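Local coordinates for nucleoporin NUP82 (Saccharomyces cerevisiae, PDB 3PBP), which serves as a structural constituent of the nuclear pore complex, this chain being the protein's N-terminal domain, which interacts with NUP116, at residues V144-E147 against D148-T152; L223-I226 against L227-L231; S239-V243 against I244-N248; I250-L253 against Q254-K258; V384-M387 against S388-T392. The protein carries 1 engineered substitution. All coordinates share one frame; numbering follows the deposited sequence.

Contact 1 (V144-E147 against D148-T152); sequences VLKE and DDTIT
Val144 and Thr152 form an antiparallel hydrogen-bonded pair, each N bound to the other's O, and Leu145 faces Ile151 in the non-hydrogen-bonded pair next to them. Toward the turn, Lys146 N donates to Thr150 O at 3.0 Å, while Lys146 O accepts from Asp149 N at 2.8 Å. Glu147 and Asp148 are the corners of a type I turn, and Asp149 follows with a positive phi of 85°: a 3:5 hairpin with a G1 bulge. Leu145 and Ile151 share one face of the sheet, where CD1 of Leu145 lies 3.7 Å from CG1 of Ile151, the two chains meeting at a slant. Lys146 and Thr150 instead run alongside each other in the same direction. The Thr150 methyl CG2 rests 3.6 Å from CB of Lys146 and also touches its CD, so the methylenes provide the apolar surface. Because CG stands beside the backbone N (chi1 -71°) and the chain is extended beyond it, NZ is carried past Thr150 to the hydroxyl of Tyr114. The carboxylate of Asp149 accepts from the backbone N of Asp181 and of Ile182, tying the turn to the start of strand 182-187. The hairpin supplies the inner two strands of a four-stranded antiparallel sheet, flanked by 127-132 and 164-166, and Leu145 and Ile151 pack on Ile182 of strand 182-187.

Contact 2 (L223-I226 against L227-L231); sequences LNLI and LNKSL
Ser230 holds OG beside its own backbone N (chi1 -71°), a torsion that folds the hydroxyl back along the helix onto Ile226 O, 2.7 Å from OG and roughly in line with the carbonyl. Ser230 N also donates to Ile226 O, at 3.1 Å, which leaves one oxygen gripped by two donors. Serine suits this buried place because it is small and its hydroxyl finds a backbone acceptor one turn back; OG is also bonded to Gln252 NE2 of helix 243-262. On Lys229, CG likewise stands beside the backbone N, and a near-extended chi2 (158°) lays CD obliquely against Leu225, 4.0 Å from its CG; the bend at chi3 then turns CE and NZ onward. The lysine thus spends its methylenes on a leucine, while NZ reaches Glu332 in a weak, long ion pair. Asn228 keeps CB near Asn224 O, 3.5 Å away, and its N donates to that same oxygen at 2.9 Å. Ile226 is buried against Leu192, Tyr209 and Val256, whereas Asn228 and Lys229 pack on another protein chain. This is the i to i+4 pattern of an alpha helix, with a serine hydroxyl bonded back to the carbonyl one turn earlier, in a helix that pairs with 243-262 on one side and meets another protein on another.

Contact 3 (S239-V243 against I244-N248); sequences STTDV and IVKRN
Asp242 turns its carboxylate toward the first turn of the helix that starts just after it, and this N-cap is the compact part of the contact in its bonds, though it sits at the surface. With CG anti to the backbone N (chi1 174°), OD1 is placed before the N-H groups of Ile244 and Val245. The bond to Ile244 N is modelled very short, so its exact length is doubtful; the one to Val245 N, at 3.3 Å from OD1, is weak. Aspartate suits the position, since its negative charge would probably be stabilised by the positive end of the helix dipole. CB of Asp242 also packs on CG2 of Val245 at 3.7 Å. Asp242 O takes Lys246 N at 3.0 Å as the first regular helical bond, and Val243 O accepts from Arg247 N in the same way.

The looser side is the arm of Lys246, laid back at a slant over Thr241. Here CE lies 4.0 Å from CB of Thr241, and beyond it NZ passes 3.3 Å from CA of Ser239 to bond Asp238 O. Cutting Lys246 back to an alanine is likely to uncover the Thr241 side chain and leave Asp238 O without its ammonium partner. Asp242, Val243 and Ile244 are exposed, and of the touching residues only Val245 is buried, against Tyr342.

The segments lie where the loop after helix 220-235 enters helix 243-262; Ile244 touches Val339, and Arg247 forms a salt bridge with Asp338 in a neighbouring loop.

Contact 4 (I250-L253 against Q254-K258); sequences IKQL and QFVSK
Gln254 lies across Ile250 one turn back, its extended chain slanting over the isoleucine and bringing NE2 to 3.4 Å from the methyl CG2. CG stands beside the backbone N (chi1 -62°), so the chain doubles back along the helix, where its flexible methylenes and flat amide cover a branched apolar side chain on the outer surface. Gln252 and Val256 are arranged otherwise: they lie side by side and point the same way, with CG of Gln252 4.2 Å from CG2 of Val256. From the extended Gln252, OE1 accepts from Met335 N in a loop, and the valine packs beside Leu227 on helix 220-235. Leu253 and Ser257 meet through a carbonyl. OG of Ser257 is 2.6 Å from Leu253 O and its N 3.1 Å, the two donors arriving on opposite faces of the carbonyl plane. CD1 of Leu253 lies 4.0 Å from the same OG, and that leucine also packs on Leu231 and Tyr234. Replacing Ser257 by a valine would probably cost Leu253 O one of its two donors and set bulk beside the leucine where a small hydroxyl now fits. The chemistry divides by residue: the Ser257 hydroxyl serves a carbonyl of its own helix, the Gln252 amide links to a loop and to Ser230, Leu253 and Val256 pack on helix 220-235, and Gln254 packs on Ile250 within the helix.

Contact 5 (V384-M387 against S388-T392); sequences VNFM and SWAST
Trp389 has Phe386 O over the centre of one ring face, though the exact place of that oxygen is uncertain, with CB of Ala390 on that face too but displaced toward the rim. The Phe386 ring has Ala390 CB at its edge and Val384 CG1 at the edge in plane. The Phe386 ring and the six-membered ring of Trp389 have planes only 25° apart, yet their centroids stand 5.5 Å apart, so they are slid past each other and barely overlap. The closer meeting is of CB of Phe386 with the benzo part of the indole, at CZ2. Trp389 keeps CG between its backbone N and carbonyl carbon (chi1 49°), which folds the indole back over the preceding turn. Phe410 meets it nearly at right angles. Alanine's single methyl suits a place between the Phe386 edge and the Trp389 face, and the selenomethionine Met387 brings SE to 4.1 Å from CB of Ala390. Ser391 OG donates to Met387 O at 2.7 Å, close to the line of the carbonyl, and Ser391 N adds a weak bond to the same oxygen. Before the helix, Asn385 OD1 accepts from Met387 N at 3.2 Å; asparagine's short side chain can receive a backbone N-H two residues on. The result is a strand-to-helix junction opened by an Asx turn, leading from strand 380-385 into the helix 387-399 inserted before strand 413-419 of the same antiparallel sheet.

In the fold
Contacts 2, 3 and 4 belong to one helical pair, formed by helices 220-235 and 243-262, while contacts 1 and 5 lie in separate four-stranded sheets on opposite sides of the chain's centre, their own centres 34 Å apart. Contacts 2 and 4, with centres 10 Å apart, touch: Leu227 CA lies 3.6 Å from Val256 CG1, so the polar link between Ser230 and Gln252 is set within apolar packing. Contact 3 starts the second helix, its centre 15 Å from that of contact 4. Repeated four-stranded antiparallel sheets are consistent with a beta-propeller, from which the helical pair projects; all five contacts fall within the region that interacts with NUP116.

Contact 1 (V144-E147 against D148-T152)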
loop_
_atom_site.group_PDB
_atom_site.type_symbol
_atom_site.label_atom_id
_atom_site.label_comp_id
_atom_site.label_asym_id
_atom_site.label_seq_id
_atom_site.Cartn_x
_atom_site.Cartn_y
_atom_site.Cartn_z
ATOM N N VAL A 144 8.131 -6.024 1.810
ATOM C CA VAL A 144 7.464 -7.081 2.556
ATOM C C VAL A 144 6.372 -6.587 3.497
ATOM O O VAL A 144 6.627 -5.760 4.376
ATOM C CB VAL A 144 8.514 -7.909 3.367
ATOM C CG1 VAL A 144 7.829 -9.034 4.129
ATOM C CG2 VAL A 144 9.573 -8.475 2.420
ATOM N N LEU A 145 5.159 -7.092 3.303
ATOM C CA LEU A 145 4.029 -6.745 4.161
ATOM C C LEU A 145 3.789 -7.913 5.128
ATOM O O LEU A 145 3.656 -9.067 4.695
ATOM C CB LEU A 145 2.763 -6.515 3.328
ATOM C CG LEU A 145 1.480 -6.421 4.154
ATOM C CD1 LEU A 145 1.451 -5.073 4.860
ATOM C CD2 LEU A 145 0.260 -6.589 3.268
ATOM N N LYS A 146 3.735 -7.623 6.427
ATOM C CA LYS A 146 3.500 -8.677 7.428
ATOM C C LYS A 146 2.095 -8.586 8.057
ATOM O O LYS A 146 1.391 -7.594 7.855
ATOM C CB LYS A 146 4.576 -8.597 8.523
ATOM C CG LYS A 146 5.961 -9.027 8.056
ATOM C CD LYS A 146 7.035 -8.691 9.082
ATOM C CE LYS A 146 8.391 -9.230 8.650
ATOM N NZ LYS A 146 9.490 -8.611 9.423
ATOM N N GLU A 147 1.681 -9.619 8.798
ATOM C CA GLU A 147 0.375 -9.608 9.469
ATOM C C GLU A 147 0.313 -8.344 10.315
ATOM O O GLU A 147 -0.755 -7.824 10.634
ATOM C CB GLU A 147 0.225 -10.823 10.366
ATOM C CG GLU A 147 0.143 -12.118 9.606
ATOM C CD GLU A 147 -0.911 -12.070 8.522
ATOM O OE1 GLU A 147 -2.023 -11.561 8.804
ATOM O OE2 GLU A 147 -0.634 -12.543 7.393
ATOM N N ASP A 148 1.509 -7.880 10.664
ATOM C CA ASP A 148 1.771 -6.672 11.434
ATOM C C ASP A 148 1.070 -5.438 10.878
ATOM O O ASP A 148 0.690 -4.538 11.625
ATOM C CB ASP A 148 3.258 -6.368 11.354
ATOM C CG ASP A 148 3.943 -6.521 12.646
ATOM O OD1 ASP A 148 3.271 -6.322 13.671
ATOM O OD2 ASP A 148 5.158 -6.823 12.636
ATOM N N ASP A 149 0.958 -5.411 9.547
ATOM C CA ASP A 149 0.423 -4.293 8.770
ATOM C C ASP A 149 1.663 -3.414 8.609
ATOM O O ASP A 149 1.616 -2.264 8.185
ATOM C CB ASP A 149 -0.693 -3.541 9.504
ATOM C CG ASP A 149 -2.012 -4.287 9.469
ATOM O OD1 ASP A 149 -2.339 -4.858 8.400
ATOM O OD2 ASP A 149 -2.718 -4.290 10.506
ATOM N N THR A 150 2.784 -4.014 8.965
ATOM C CA THR A 150 4.075 -3.386 8.886
ATOM C C THR A 150 4.584 -3.649 7.452
ATOM O O THR A 150 4.354 -4.729 6.890
ATOM C CB THR A 150 5.009 -4.020 9.970
ATOM O OG1 THR A 150 6.010 -3.075 10.353
ATOM C CG2 THR A 150 5.685 -5.290 9.451
ATOM N N ILE A 151 5.244 -2.661 6.850
ATOM C CA ILE A 151 5.775 -2.816 5.489
ATOM C C ILE A 151 7.282 -2.583 5.536
ATOM O O ILE A 151 7.742 -1.523 5.953
ATOM C CB ILE A 151 5.109 -1.815 4.515
ATOM C CG1 ILE A 151 3.587 -2.032 4.514
ATOM C CG2 ILE A 151 5.678 -1.996 3.109
ATOM C CD1 ILE A 151 2.793 -0.928 3.849
ATOM N N THR A 152 8.048 -3.573 5.103
ATOM C CA THR A 152 9.507 -3.484 5.152
ATOM C C THR A 152 10.225 -3.570 3.800
ATOM O O THR A 152 9.822 -4.324 2.902
ATOM C CB THR A 152 10.067 -4.614 6.062
ATOM O OG1 THR A 152 9.273 -4.697 7.253
ATOM C CG2 THR A 152 11.522 -4.350 6.428
#

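Contact 2 (L223-I226 against L227-L231)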
loop_
_atom_site.group_PDB
_atom_site.type_symbol
_atom_site.label_atom_id
_atom_site.label_comp_id
_atom_site.label_asym_id
_atom_site.label_seq_id
_atom_site.Cartn_x
_atom_site.Cartn_y
_atom_site.Cartn_z
ATOM N N LEU A 223 12.730 11.390 -14.936
ATOM C CA LEU A 223 13.366 12.311 -14.000
ATOM C C LEU A 223 12.840 13.738 -14.237
ATOM O O LEU A 223 12.565 14.483 -13.290
ATOM C CB LEU A 223 14.890 12.278 -14.159
ATOM C CG LEU A 223 15.644 13.456 -13.529
ATOM C CD1 LEU A 223 15.290 13.562 -12.063
ATOM C CD2 LEU A 223 17.133 13.268 -13.700
ATOM N N ASN A 224 12.688 14.116 -15.502
ATOM C CA ASN A 224 12.200 15.445 -15.803
ATOM C C ASN A 224 10.714 15.574 -15.553
ATOM O O ASN A 224 10.227 16.662 -15.267
ATOM C CB ASN A 224 12.543 15.841 -17.242
ATOM C CG ASN A 224 14.007 16.231 -17.394
ATOM O OD1 ASN A 224 14.506 17.088 -16.664
ATOM N ND2 ASN A 224 14.703 15.598 -18.331
ATOM N N LEU A 225 9.982 14.474 -15.645
ATOM C CA LEU A 225 8.560 14.559 -15.396
ATOM C C LEU A 225 8.307 14.932 -13.929
ATOM O O LEU A 225 7.531 15.848 -13.654
ATOM C CB LEU A 225 7.847 13.245 -15.743
ATOM C CG LEU A 225 6.353 13.297 -15.403
ATOM C CD1 LEU A 225 5.691 14.385 -16.227
ATOM C CD2 LEU A 225 5.706 11.959 -15.657
ATOM N N ILE A 226 8.953 14.264 -12.977
ATOM C CA ILE A 226 8.673 14.635 -11.592
ATOM C C ILE A 226 9.299 15.959 -11.181
ATOM O O ILE A 226 8.901 16.566 -10.182
ATOM C CB ILE A 226 9.076 13.556 -10.556
ATOM C CG1 ILE A 226 8.479 13.967 -9.202
ATOM C CG2 ILE A 226 10.589 13.420 -10.477
ATOM C CD1 ILE A 226 8.314 12.865 -8.201
ATOM N N LEU A 227 10.283 16.414 -11.944
ATOM C CA LEU A 227 10.900 17.691 -11.634
ATOM C C LEU A 227 9.904 18.774 -12.055
ATOM O O LEU A 227 9.614 19.698 -11.297
ATOM C CB LEU A 227 12.221 17.851 -12.386
ATOM C CG LEU A 227 12.929 19.184 -12.134
ATOM C CD1 LEU A 227 13.137 19.394 -10.624
ATOM C CD2 LEU A 227 14.253 19.179 -12.880
ATOM N N ASN A 228 9.363 18.644 -13.261
ATOM C CA ASN A 228 8.382 19.600 -13.749
ATOM C C ASN A 228 7.115 19.604 -12.900
ATOM O O ASN A 228 6.591 20.664 -12.590
ATOM C CB ASN A 228 8.011 19.316 -15.205
ATOM C CG ASN A 228 9.119 19.687 -16.173
ATOM O OD1 ASN A 228 9.795 20.694 -15.985
ATOM N ND2 ASN A 228 9.300 18.883 -17.225
ATOM N N LYS A 229 6.598 18.431 -12.538
ATOM C CA LYS A 229 5.399 18.390 -11.700
ATOM C C LYS A 229 5.713 19.131 -10.393
ATOM O O LYS A 229 4.868 19.859 -9.855
ATOM C CB LYS A 229 4.972 16.937 -11.398
ATOM C CG LYS A 229 4.125 16.283 -12.490
ATOM C CD LYS A 229 4.159 14.767 -12.437
ATOM C CE LYS A 229 3.633 14.236 -11.140
ATOM N NZ LYS A 229 3.616 12.741 -11.115
ATOM N N SER A 230 6.941 18.955 -9.905
ATOM C CA SER A 230 7.372 19.593 -8.673
ATOM C C SER A 230 7.418 21.111 -8.818
ATOM O O SER A 230 7.089 21.842 -7.882
ATOM C CB SER A 230 8.749 19.058 -8.252
ATOM O OG SER A 230 8.671 17.715 -7.792
ATOM N N LEU A 231 7.830 21.584 -9.991
ATOM C CA LEU A 231 7.902 23.020 -10.244
ATOM C C LEU A 231 6.521 23.623 -10.404
ATOM O O LEU A 231 6.288 24.742 -9.997
ATOM C CB LEU A 231 8.739 23.319 -11.496
ATOM C CG LEU A 231 10.247 23.160 -11.286
ATOM C CD1 LEU A 231 10.971 23.154 -12.627
ATOM C CD2 LEU A 231 10.749 24.279 -10.381
#

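Contact 3 (S239-V243 against I244-N248)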
loop_
_atom_site.group_PDB
_atom_site.type_symbol
_atom_site.label_atom_id
_atom_site.label_comp_id
_atom_site.label_asym_id
_atom_site.label_seq_id
_atom_site.Cartn_x
_atom_site.Cartn_y
_atom_site.Cartn_z
ATOM N N SER A 239 -0.598 32.199 -0.298
ATOM C CA SER A 239 -0.638 32.332 1.168
ATOM C C SER A 239 -1.778 31.623 1.913
ATOM O O SER A 239 -1.651 31.339 3.110
ATOM C CB SER A 239 -0.626 33.810 1.574
ATOM O OG SER A 239 -0.445 33.953 2.976
ATOM N N THR A 240 -2.895 31.359 1.240
ATOM C CA THR A 240 -3.976 30.641 1.908
ATOM C C THR A 240 -3.471 29.215 2.081
ATOM O O THR A 240 -3.800 28.555 3.065
ATOM C CB THR A 240 -5.281 30.622 1.082
ATOM O OG1 THR A 240 -5.844 31.943 1.042
ATOM C CG2 THR A 240 -6.296 29.658 1.710
ATOM N N THR A 241 -2.665 28.756 1.120
ATOM C CA THR A 241 -2.088 27.420 1.190
ATOM C C THR A 241 -1.776 27.081 2.659
ATOM O O THR A 241 -1.236 27.902 3.412
ATOM C CB THR A 241 -0.770 27.322 0.357
ATOM O OG1 THR A 241 -1.048 27.568 -1.027
ATOM C CG2 THR A 241 -0.142 25.940 0.493
ATOM N N ASP A 242 -2.157 25.873 3.058
ATOM C CA ASP A 242 -1.918 25.364 4.401
ATOM C C ASP A 242 -0.411 25.364 4.663
ATOM O O ASP A 242 0.374 25.057 3.779
ATOM C CB ASP A 242 -2.454 23.935 4.479
ATOM C CG ASP A 242 -2.125 23.251 5.786
ATOM O OD1 ASP A 242 -0.959 23.300 6.224
ATOM O OD2 ASP A 242 -3.038 22.644 6.372
ATOM N N VAL A 243 -0.000 25.684 5.879
ATOM C CA VAL A 243 1.426 25.716 6.197
ATOM C C VAL A 243 2.109 24.359 6.087
ATOM O O VAL A 243 3.241 24.271 5.608
ATOM C CB VAL A 243 1.669 26.278 7.614
ATOM C CG1 VAL A 243 3.153 26.256 7.942
ATOM C CG2 VAL A 243 1.139 27.696 7.697
ATOM N N ILE A 244 1.435 23.309 6.548
ATOM C CA ILE A 244 1.980 21.955 6.475
ATOM C C ILE A 244 2.176 21.521 5.008
ATOM O O ILE A 244 3.198 20.908 4.670
ATOM C CB ILE A 244 1.060 20.958 7.204
ATOM C CG1 ILE A 244 1.052 21.290 8.698
ATOM C CG2 ILE A 244 1.529 19.524 6.970
ATOM C CD1 ILE A 244 0.121 20.436 9.528
ATOM N N VAL A 245 1.207 21.852 4.147
ATOM C CA VAL A 245 1.281 21.534 2.723
ATOM C C VAL A 245 2.452 22.277 2.080
ATOM O O VAL A 245 3.268 21.683 1.366
ATOM C CB VAL A 245 -0.010 21.945 1.983
ATOM C CG1 VAL A 245 0.173 21.789 0.474
ATOM C CG2 VAL A 245 -1.154 21.100 2.447
ATOM N N LYS A 246 2.518 23.580 2.338
ATOM C CA LYS A 246 3.568 24.437 1.807
ATOM C C LYS A 246 4.943 23.855 2.131
ATOM O O LYS A 246 5.865 23.868 1.301
ATOM C CB LYS A 246 3.438 25.830 2.420
ATOM C CG LYS A 246 3.671 26.981 1.449
ATOM C CD LYS A 246 3.305 28.302 2.103
ATOM C CE LYS A 246 2.632 29.233 1.122
ATOM N NZ LYS A 246 1.695 30.136 1.854
ATOM N N ARG A 247 5.076 23.341 3.347
ATOM C CA ARG A 247 6.333 22.755 3.771
ATOM C C ARG A 247 6.693 21.539 2.903
ATOM O O ARG A 247 7.818 21.435 2.383
ATOM C CB ARG A 247 6.240 22.345 5.237
ATOM C CG ARG A 247 7.540 21.831 5.776
ATOM C CD ARG A 247 7.410 21.374 7.196
ATOM N NE ARG A 247 8.599 20.624 7.572
ATOM C CZ ARG A 247 8.578 19.375 8.011
ATOM N NH1 ARG A 247 7.415 18.741 8.133
ATOM N NH2 ARG A 247 9.718 18.761 8.311
ATOM N N ASN A 248 5.729 20.631 2.745
ATOM C CA ASN A 248 5.926 19.427 1.936
ATOM C C ASN A 248 6.290 19.749 0.485
ATOM O O ASN A 248 7.231 19.174 -0.058
ATOM C CB ASN A 248 4.666 18.544 1.940
ATOM C CG ASN A 248 4.521 17.708 3.206
ATOM O OD1 ASN A 248 5.490 17.438 3.913
ATOM N ND2 ASN A 248 3.301 17.273 3.476
#

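Contact 4 (I250-L253 against Q254-K258)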
loop_
_atom_site.group_PDB
_atom_site.type_symbol
_atom_site.label_atom_id
_atom_site.label_comp_id
_atom_site.label_asym_id
_atom_site.label_seq_id
_atom_site.Cartn_x
_atom_site.Cartn_y
_atom_site.Cartn_z
ATOM N N ILE A 250 7.624 22.382 -0.724
ATOM C CA ILE A 250 8.972 22.929 -0.794
ATOM C C ILE A 250 9.978 21.812 -0.579
ATOM O O ILE A 250 11.022 21.776 -1.227
ATOM C CB ILE A 250 9.182 24.038 0.245
ATOM C CG1 ILE A 250 8.425 25.292 -0.213
ATOM C CG2 ILE A 250 10.675 24.319 0.424
ATOM C CD1 ILE A 250 8.403 26.392 0.811
ATOM N N LYS A 251 9.656 20.894 0.324
ATOM C CA LYS A 251 10.539 19.767 0.573
ATOM C C LYS A 251 10.636 18.907 -0.674
ATOM O O LYS A 251 11.714 18.432 -1.037
ATOM C CB LYS A 251 10.011 18.908 1.706
ATOM C CG LYS A 251 10.403 19.370 3.065
ATOM C CD LYS A 251 10.103 18.284 4.049
ATOM C CE LYS A 251 11.189 18.215 5.080
ATOM N NZ LYS A 251 11.307 16.837 5.626
ATOM N N GLN A 252 9.494 18.696 -1.321
ATOM C CA GLN A 252 9.457 17.882 -2.523
ATOM C C GLN A 252 10.374 18.480 -3.576
ATOM O O GLN A 252 11.198 17.789 -4.165
ATOM C CB GLN A 252 8.034 17.780 -3.085
ATOM C CG GLN A 252 7.965 16.860 -4.298
ATOM C CD GLN A 252 6.559 16.607 -4.788
ATOM O OE1 GLN A 252 5.619 16.476 -4.001
ATOM N NE2 GLN A 252 6.410 16.509 -6.097
ATOM N N LEU A 253 10.238 19.776 -3.806
ATOM C CA LEU A 253 11.068 20.424 -4.797
ATOM C C LEU A 253 12.548 20.368 -4.446
ATOM O O LEU A 253 13.385 20.243 -5.330
ATOM C CB LEU A 253 10.641 21.874 -4.984
ATOM C CG LEU A 253 11.416 22.616 -6.075
ATOM C CD1 LEU A 253 11.278 21.908 -7.428
ATOM C CD2 LEU A 253 10.877 24.034 -6.150
ATOM N N GLN A 254 12.873 20.464 -3.158
ATOM C CA GLN A 254 14.270 20.408 -2.740
ATOM C C GLN A 254 14.800 19.014 -2.995
ATOM O O GLN A 254 15.903 18.846 -3.514
ATOM C CB GLN A 254 14.419 20.734 -1.257
ATOM C CG GLN A 254 13.961 22.118 -0.890
ATOM C CD GLN A 254 13.941 22.359 0.617
ATOM O OE1 GLN A 254 13.851 21.414 1.415
ATOM N NE2 GLN A 254 13.999 23.633 1.012
ATOM N N PHE A 255 14.006 18.015 -2.636
ATOM C CA PHE A 255 14.395 16.626 -2.818
ATOM C C PHE A 255 14.572 16.261 -4.293
ATOM O O PHE A 255 15.615 15.738 -4.693
ATOM C CB PHE A 255 13.346 15.712 -2.169
ATOM C CG PHE A 255 13.550 14.254 -2.457
ATOM C CD1 PHE A 255 14.662 13.581 -1.973
ATOM C CD2 PHE A 255 12.634 13.554 -3.228
ATOM C CE1 PHE A 255 14.863 12.226 -2.254
ATOM C CE2 PHE A 255 12.828 12.192 -3.516
ATOM C CZ PHE A 255 13.944 11.532 -3.025
ATOM N N VAL A 256 13.561 16.547 -5.108
ATOM C CA VAL A 256 13.630 16.203 -6.525
ATOM C C VAL A 256 14.773 16.923 -7.214
ATOM O O VAL A 256 15.322 16.428 -8.195
ATOM C CB VAL A 256 12.299 16.511 -7.256
ATOM C CG1 VAL A 256 12.431 16.175 -8.716
ATOM C CG2 VAL A 256 11.170 15.684 -6.658
ATOM N N SER A 257 15.134 18.092 -6.694
ATOM C CA SER A 257 16.243 18.870 -7.252
ATOM C C SER A 257 17.561 18.197 -6.908
ATOM O O SER A 257 18.489 18.168 -7.721
ATOM C CB SER A 257 16.256 20.288 -6.690
ATOM O OG SER A 257 15.132 21.012 -7.140
ATOM N N LYS A 258 17.638 17.650 -5.698
ATOM C CA LYS A 258 18.839 16.979 -5.256
ATOM C C LYS A 258 18.989 15.693 -6.056
ATOM O O LYS A 258 20.101 15.273 -6.367
ATOM C CB LYS A 258 18.753 16.679 -3.762
ATOM C CG LYS A 258 20.101 16.523 -3.106
ATOM C CD LYS A 258 19.969 16.214 -1.628
ATOM C CE LYS A 258 21.346 16.145 -0.951
ATOM N NZ LYS A 258 21.284 15.736 0.495
#

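Contact 5 (V384-M387 against S388-T392)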
loop_
_atom_site.group_PDB
_atom_site.type_symbol
_atom_site.label_atom_id
_atom_site.label_comp_id
_atom_site.label_asym_id
_atom_site.label_seq_id
_atom_site.Cartn_x
_atom_site.Cartn_y
_atom_site.Cartn_z
ATOM N N VAL A 384 -11.220 -7.742 -18.286
ATOM C CA VAL A 384 -11.921 -6.483 -18.384
ATOM C C VAL A 384 -11.063 -5.625 -19.307
ATOM O O VAL A 384 -9.874 -5.442 -19.062
ATOM C CB VAL A 384 -12.038 -5.825 -17.007
ATOM C CG1 VAL A 384 -12.823 -4.542 -17.109
ATOM C CG2 VAL A 384 -12.702 -6.775 -16.049
ATOM N N ASN A 385 -11.654 -5.122 -20.382
ATOM C CA ASN A 385 -10.912 -4.299 -21.321
ATOM C C ASN A 385 -11.511 -2.909 -21.381
ATOM O O ASN A 385 -12.572 -2.719 -21.968
ATOM C CB ASN A 385 -10.950 -4.935 -22.710
ATOM C CG ASN A 385 -10.142 -4.159 -23.729
ATOM O OD1 ASN A 385 -10.401 -2.979 -23.984
ATOM N ND2 ASN A 385 -9.153 -4.820 -24.321
ATOM N N PHE A 386 -10.840 -1.928 -20.786
ATOM C CA PHE A 386 -11.376 -0.581 -20.810
ATOM C C PHE A 386 -10.655 0.420 -21.694
ATOM O O PHE A 386 -10.652 1.620 -21.414
ATOM C CB PHE A 386 -11.524 -0.027 -19.393
ATOM C CG PHE A 386 -10.501 -0.524 -18.417
ATOM C CD1 PHE A 386 -9.284 0.113 -18.280
ATOM C CD2 PHE A 386 -10.783 -1.605 -17.594
ATOM C CE1 PHE A 386 -8.363 -0.312 -17.332
ATOM C CE2 PHE A 386 -9.867 -2.038 -16.648
ATOM C CZ PHE A 386 -8.654 -1.386 -16.517
HETATM N N MSE A 387 -10.066 -0.072 -22.780
HETATM C CA MSE A 387 -9.370 0.797 -23.723
HETATM C C MSE A 387 -10.369 1.513 -24.627
HETATM O O MSE A 387 -9.997 2.396 -25.403
HETATM C CB MSE A 387 -8.381 -0.008 -24.571
HETATM C CG MSE A 387 -7.055 -0.266 -23.877
HETATM SE SE MSE A 387 -6.148 1.393 -23.337
HETATM C CE MSE A 387 -5.177 1.777 -24.977
ATOM N N SER A 388 -11.636 1.112 -24.521
ATOM C CA SER A 388 -12.727 1.699 -25.297
ATOM C C SER A 388 -12.752 3.173 -24.946
ATOM O O SER A 388 -12.768 4.035 -25.825
ATOM C CB SER A 388 -14.067 1.067 -24.903
ATOM O OG SER A 388 -13.929 -0.325 -24.639
ATOM N N TRP A 389 -12.739 3.451 -23.645
ATOM C CA TRP A 389 -12.764 4.819 -23.147
ATOM C C TRP A 389 -11.417 5.332 -22.669
ATOM O O TRP A 389 -11.115 6.516 -22.811
ATOM C CB TRP A 389 -13.782 4.954 -22.011
ATOM C CG TRP A 389 -13.680 3.910 -20.940
ATOM C CD1 TRP A 389 -14.367 2.736 -20.877
ATOM C CD2 TRP A 389 -12.898 3.982 -19.736
ATOM N NE1 TRP A 389 -14.074 2.073 -19.706
ATOM C CE2 TRP A 389 -13.174 2.816 -18.988
ATOM C CE3 TRP A 389 -11.992 4.920 -19.215
ATOM C CZ2 TRP A 389 -12.577 2.564 -17.745
ATOM C CZ3 TRP A 389 -11.402 4.667 -17.980
ATOM C CH2 TRP A 389 -11.698 3.499 -17.263
ATOM N N ALA A 390 -10.608 4.442 -22.107
ATOM C CA ALA A 390 -9.299 4.827 -21.585
ATOM C C ALA A 390 -8.400 5.501 -22.607
ATOM O O ALA A 390 -7.682 6.438 -22.278
ATOM C CB ALA A 390 -8.599 3.621 -21.006
ATOM N N SER A 391 -8.440 5.022 -23.847
ATOM C CA SER A 391 -7.613 5.583 -24.908
ATOM C C SER A 391 -7.972 7.036 -25.183
ATOM O O SER A 391 -7.105 7.855 -25.472
ATOM C CB SER A 391 -7.758 4.753 -26.182
ATOM O OG SER A 391 -9.114 4.644 -26.562
ATOM N N THR A 392 -9.256 7.353 -25.086
ATOM C CA THR A 392 -9.726 8.713 -25.312
ATOM C C THR A 392 -9.383 9.573 -24.105
ATOM O O THR A 392 -9.022 10.750 -24.241
ATOM C CB THR A 392 -11.240 8.745 -25.490
ATOM O OG1 THR A 392 -11.612 7.846 -26.540
ATOM C CG2 THR A 392 -11.701 10.148 -25.824
#